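Side-chain contact in lipoprotein (PDB 3CX3), which binds zinc and, as a lipoprotein homologous with ABC-transporter components, probably takes part in pneumococcal zinc uptake: residues 21-26 against 155-160. Sequence-based numbering, arbitrary orientation.
Sequences YAMVKE and QAFIKK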
loop_
_atom_site.group_PDB
_atom_site.type_symbol
_atom_site.label_atom_id
_atom_site.label_comp_id
_atom_site.label_asym_id
_atom_site.label_seq_id
_atom_site.Cartn_x
_atom_site.Cartn_y
_atom_site.Cartn_z
ATOM N N TYR A 21 -2.883 5.027 -7.516
ATOM C CA TYR A 21 -3.660 4.917 -8.741
ATOM C C TYR A 21 -5.138 4.848 -8.417
ATOM O O TYR A 21 -5.922 5.689 -8.870
ATOM C CB TYR A 21 -3.245 3.661 -9.509
ATOM C CG TYR A 21 -3.925 3.497 -10.847
ATOM C CD1 TYR A 21 -3.792 4.469 -11.842
ATOM C CD2 TYR A 21 -4.699 2.360 -11.125
ATOM C CE1 TYR A 21 -4.416 4.327 -13.070
ATOM C CE2 TYR A 21 -5.325 2.206 -12.353
ATOM C CZ TYR A 21 -5.176 3.194 -13.325
ATOM O OH TYR A 21 -5.784 3.046 -14.551
ATOM N N ALA A 22 -5.474 3.857 -7.591
ATOM C CA ALA A 22 -6.827 3.451 -7.297
ATOM C C ALA A 22 -7.572 4.463 -6.470
ATOM O O ALA A 22 -8.782 4.583 -6.574
ATOM C CB ALA A 22 -6.806 2.138 -6.576
HETATM N N MSE A 23 -6.846 5.173 -5.629
HETATM C CA MSE A 23 -7.446 6.091 -4.696
HETATM C C MSE A 23 -7.657 7.469 -5.323
HETATM O O MSE A 23 -8.560 8.197 -4.923
HETATM C CB MSE A 23 -6.555 6.197 -3.471
HETATM C CG MSE A 23 -7.281 6.029 -2.193
HETATM SE SE MSE A 23 -6.111 5.560 -0.703
HETATM C CE MSE A 23 -7.395 5.887 0.655
ATOM N N VAL A 24 -6.823 7.839 -6.293
ATOM C CA VAL A 24 -7.047 9.090 -7.022
ATOM C C VAL A 24 -8.211 8.893 -7.988
ATOM O O VAL A 24 -9.097 9.749 -8.094
ATOM C CB VAL A 24 -5.807 9.576 -7.792
ATOM C CG1 VAL A 24 -6.040 10.979 -8.296
ATOM C CG2 VAL A 24 -4.595 9.567 -6.910
ATOM N N LYS A 25 -8.204 7.746 -8.662
ATOM C CA LYS A 25 -9.273 7.329 -9.559
ATOM C C LYS A 25 -10.634 7.213 -8.874
ATOM O O LYS A 25 -11.666 7.550 -9.455
ATOM C CB LYS A 25 -8.904 6.005 -10.239
ATOM C CG LYS A 25 -8.276 6.163 -11.614
ATOM C CD LYS A 25 -8.383 4.883 -12.435
ATOM C CE LYS A 25 -8.410 5.183 -13.939
ATOM N NZ LYS A 25 -9.760 5.603 -14.437
ATOM N N GLU A 26 -10.643 6.733 -7.639
ATOM C CA GLU A 26 -11.882 6.677 -6.866
ATOM C C GLU A 26 -12.341 8.065 -6.438
ATOM O O GLU A 26 -13.545 8.312 -6.357
ATOM C CB GLU A 26 -11.754 5.736 -5.669
ATOM C CG GLU A 26 -12.627 4.505 -5.807
ATOM C CD GLU A 26 -11.888 3.201 -5.570
ATOM O OE1 GLU A 26 -12.157 2.545 -4.546
ATOM O OE2 GLU A 26 -11.053 2.820 -6.421
ATOM N N GLN A 155 -15.738 10.639 0.447
ATOM C CA GLN A 155 -16.690 10.453 1.537
ATOM C C GLN A 155 -17.322 9.075 1.583
ATOM O O GLN A 155 -17.468 8.469 2.662
ATOM C CB GLN A 155 -17.784 11.511 1.457
ATOM C CG GLN A 155 -18.153 12.055 2.814
ATOM C CD GLN A 155 -16.950 12.099 3.735
ATOM O OE1 GLN A 155 -16.869 11.332 4.698
ATOM N NE2 GLN A 155 -15.984 12.967 3.419
ATOM N N ALA A 156 -17.718 8.598 0.406
ATOM C CA ALA A 156 -18.196 7.240 0.257
ATOM C C ALA A 156 -17.059 6.318 0.638
ATOM O O ALA A 156 -17.255 5.363 1.391
ATOM C CB ALA A 156 -18.619 6.971 -1.183
ATOM N N PHE A 157 -15.863 6.617 0.132
ATOM C CA PHE A 157 -14.739 5.717 0.288
ATOM C C PHE A 157 -14.541 5.491 1.784
ATOM O O PHE A 157 -14.683 4.362 2.271
ATOM C CB PHE A 157 -13.500 6.286 -0.409
ATOM C CG PHE A 157 -12.291 5.384 -0.380
ATOM C CD1 PHE A 157 -12.018 4.524 -1.451
ATOM C CD2 PHE A 157 -11.407 5.419 0.691
ATOM C CE1 PHE A 157 -10.891 3.710 -1.446
ATOM C CE2 PHE A 157 -10.274 4.608 0.723
ATOM C CZ PHE A 157 -10.004 3.755 -0.347
ATOM N N ILE A 158 -14.287 6.571 2.516
ATOM C CA ILE A 158 -14.050 6.461 3.956
ATOM C C ILE A 158 -15.173 5.705 4.647
ATOM O O ILE A 158 -14.920 4.983 5.596
ATOM C CB ILE A 158 -13.693 7.836 4.665
ATOM C CG1 ILE A 158 -14.861 8.416 5.471
ATOM C CG2 ILE A 158 -13.097 8.860 3.687
ATOM C CD1 ILE A 158 -14.764 8.162 6.986
ATOM N N LYS A 159 -16.397 5.847 4.139
ATOM C CA LYS A 159 -17.584 5.187 4.703
ATOM C C LYS A 159 -17.558 3.675 4.520
ATOM O O LYS A 159 -17.859 2.925 5.451
ATOM C CB LYS A 159 -18.851 5.753 4.068
ATOM C CG LYS A 159 -20.143 5.028 4.437
ATOM C CD LYS A 159 -21.110 4.980 3.252
ATOM C CE LYS A 159 -20.433 4.457 1.972
ATOM N NZ LYS A 159 -21.332 3.526 1.239
ATOM N N LYS A 160 -17.212 3.223 3.319
ATOM C CA LYS A 160 -17.156 1.789 3.046
ATOM C C LYS A 160 -15.845 1.200 3.561
ATOM O O LYS A 160 -15.664 -0.015 3.567
ATOM C CB LYS A 160 -17.408 1.462 1.559
ATOM C CG LYS A 160 -16.634 2.312 0.545
ATOM C CD LYS A 160 -17.152 2.108 -0.877
ATOM C CE LYS A 160 -16.854 3.320 -1.783
ATOM N NZ LYS A 160 -15.402 3.538 -2.092
#
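Phe157 reaches from helix 147-173 to helix 18-28 and meets Met23 and Glu26 there, a small example of how one aromatic side chain can join two helices. The axes of the two segments come no closer than 11.2 Å and run at 125° to each other, and no hydrogen bond links the segments. With CG of Phe157 swung anti to the backbone N (chi1 -176°), the ring is carried across to helix 18-28. Met23, modelled as selenomethionine, makes a Met-aromatic contact: its SE lies 5.1 Å from the centroid of the Phe157 ring and approaches obliquely, while its CG stands 4.0 Å from CZ of Phe157. Glu26 arrives at the ring edge instead. Its OE1 lies near the ring plane, 3.5 Å from CE1 of Phe157, with the carboxylate turned 59° from the ring; the hydrogen-bearing edge thus faces the carboxylate oxygen. OE1 of Glu26 is also in a weak hydrogen bond with OG1 of Thr267. One turn on, Lys160 brings NZ to 4.2 Å from OE1 of Glu26, too far for a salt bridge, though the opposite charges probably attract. Ala132 of helix 125-142 and Leu269 of helix 268-281 also touch Phe157. This is helix-to-helix packing: the long helix 147-173, which connects the two lobes as in metal-binding solute-binding proteins of ABC transporters, packs on a helix of the N-terminal lobe that directly follows strand 12-15, an inner strand of its parallel sheet.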